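Local coordinates for macrophage migration inhibitory factor (Oncomelania hupensis, PDB 6LR3), which belongs to the macrophage migration inhibitory factor family, whose small alpha/beta subunits assemble into trimers, at residues Asn7-Glu12 with Asn55-Ala60. Numbering follows the deposited sequence.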
# COMPACT_ATOMS: atom_id res chain seq x y z
N ASN B 7 2.13 -0.71 -9.41
CA ASN B 7 0.69 -0.96 -9.68
C ASN B 7 0.45 -0.57 -11.14
O ASN B 7 0.55 0.60 -11.48
CB ASN B 7 -0.21 -0.14 -8.76
CG ASN B 7 0.11 -0.40 -7.30
OD1 ASN B 7 -0.25 -1.46 -6.77
ND2 ASN B 7 0.83 0.53 -6.67
N THR B 8 0.17 -1.54 -12.00
CA THR B 8 -0.04 -1.25 -13.43
C THR B 8 -1.20 -2.07 -13.96
O THR B 8 -1.39 -3.21 -13.53
CB THR B 8 1.24 -1.48 -14.24
OG1 THR B 8 0.97 -1.05 -15.58
CG2 THR B 8 1.70 -2.94 -14.20
N ASN B 9 -1.93 -1.49 -14.90
CA ASN B 9 -2.99 -2.20 -15.65
C ASN B 9 -2.37 -2.96 -16.82
O ASN B 9 -3.10 -3.73 -17.44
CB ASN B 9 -4.12 -1.29 -16.09
CG ASN B 9 -3.67 -0.15 -16.95
OD1 ASN B 9 -2.47 0.07 -17.12
ND2 ASN B 9 -4.64 0.58 -17.51
N VAL B 10 -1.07 -2.82 -17.07
CA VAL B 10 -0.42 -3.64 -18.12
C VAL B 10 -0.46 -5.09 -17.66
O VAL B 10 -0.14 -5.40 -16.50
CB VAL B 10 1.00 -3.15 -18.40
CG1 VAL B 10 1.72 -4.08 -19.37
CG2 VAL B 10 0.98 -1.72 -18.91
N ALA B 11 -0.86 -5.99 -18.58
CA ALA B 11 -1.03 -7.42 -18.27
C ALA B 11 0.34 -8.07 -18.04
O ALA B 11 1.29 -7.72 -18.74
CB ALA B 11 -1.82 -8.08 -19.36
N GLU B 12 0.39 -9.03 -17.13
CA GLU B 12 1.62 -9.79 -16.78
C GLU B 12 2.23 -10.36 -18.06
O GLU B 12 3.47 -10.28 -18.23
CB GLU B 12 1.28 -10.91 -15.79
CG GLU B 12 2.50 -11.55 -15.14
CD GLU B 12 2.16 -12.60 -14.09
OE1 GLU B 12 2.39 -12.37 -12.87
OE2 GLU B 12 1.65 -13.64 -14.52
N ASN B 55 -6.27 3.34 -20.52
CA ASN B 55 -4.99 3.30 -21.26
C ASN B 55 -3.91 2.88 -20.26
O ASN B 55 -4.07 3.06 -19.04
CB ASN B 55 -4.66 4.63 -21.92
CG ASN B 55 -5.64 4.93 -23.05
OD1 ASN B 55 -6.10 4.02 -23.73
ND2 ASN B 55 -5.99 6.19 -23.19
N PRO B 56 -2.80 2.30 -20.74
CA PRO B 56 -1.76 1.80 -19.84
C PRO B 56 -1.31 2.93 -18.91
O PRO B 56 -1.17 4.07 -19.33
CB PRO B 56 -0.63 1.39 -20.80
CG PRO B 56 -1.40 0.96 -22.04
CD PRO B 56 -2.51 1.99 -22.14
N CYS B 57 -1.15 2.58 -17.65
CA CYS B 57 -0.68 3.51 -16.62
C CYS B 57 0.10 2.75 -15.55
O CYS B 57 0.02 1.53 -15.47
CB CYS B 57 -1.84 4.30 -16.01
SG CYS B 57 -2.94 3.31 -14.98
N VAL B 58 0.84 3.50 -14.77
CA VAL B 58 1.60 2.97 -13.60
C VAL B 58 1.47 3.97 -12.46
O VAL B 58 1.75 5.15 -12.67
CB VAL B 58 3.10 2.79 -13.90
CG1 VAL B 58 3.83 2.33 -12.65
CG2 VAL B 58 3.34 1.87 -15.08
N PHE B 59 1.15 3.46 -11.29
CA PHE B 59 1.42 4.14 -10.01
C PHE B 59 2.39 3.26 -9.26
O PHE B 59 2.06 2.10 -8.96
CB PHE B 59 0.14 4.37 -9.21
CG PHE B 59 0.45 4.93 -7.85
CD1 PHE B 59 1.15 6.11 -7.73
CD2 PHE B 59 0.04 4.29 -6.69
CE1 PHE B 59 1.47 6.63 -6.49
CE2 PHE B 59 0.35 4.81 -5.44
CZ PHE B 59 1.07 5.99 -5.35
N ALA B 60 3.57 3.78 -8.97
CA ALA B 60 4.60 3.01 -8.27
C ALA B 60 4.96 3.73 -6.97
O ALA B 60 4.81 4.96 -6.91
CB ALA B 60 5.81 2.80 -9.14
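Asn-7 and Phe-59 form an antiparallel hydrogen-bonded pair where the two central strands of the MIF sheet, 3-8 and 58-64, meet at one end. Asn-7 N donates to Phe-59 O (2.8 Å), and Phe-59 N returns a bond to Asn-7 O (2.9 Å). The carboxamide of Asn-7 lies alongside the Phe-59 ring, the two planes 17° apart, and its ND2 also reaches Phe-59 O (3.0 Å), so that this carbonyl is gripped from opposite faces of its plane; OD1 is hydrogen-bonded to Arg-43 of the same chain, which helps to fix the rotation of the amide. Beyond the pair, side chains take over from the backbone. Thr-8 OG1, anti to its own backbone N (chi1 -175°), donates to Cys-57 O (2.8 Å) and accepts from Val-10 N (3.1 Å), closing an ST turn. Asn-9 then uses both ends of its amide: OD1 accepts from Cys-57 N (2.9 Å), while ND2 gives a nearly straight bond to Asn-55 O (3.0 Å), above the plane of that carbonyl, which also accepts from Arg-94. Val-10 CG2 rests on Pro-56 CB (4.0 Å). The side chains of Thr-8 and Asn-9 thus stand in for strand bonds between the loops, whereas that of Asn-7 reinforces the strand pair itself.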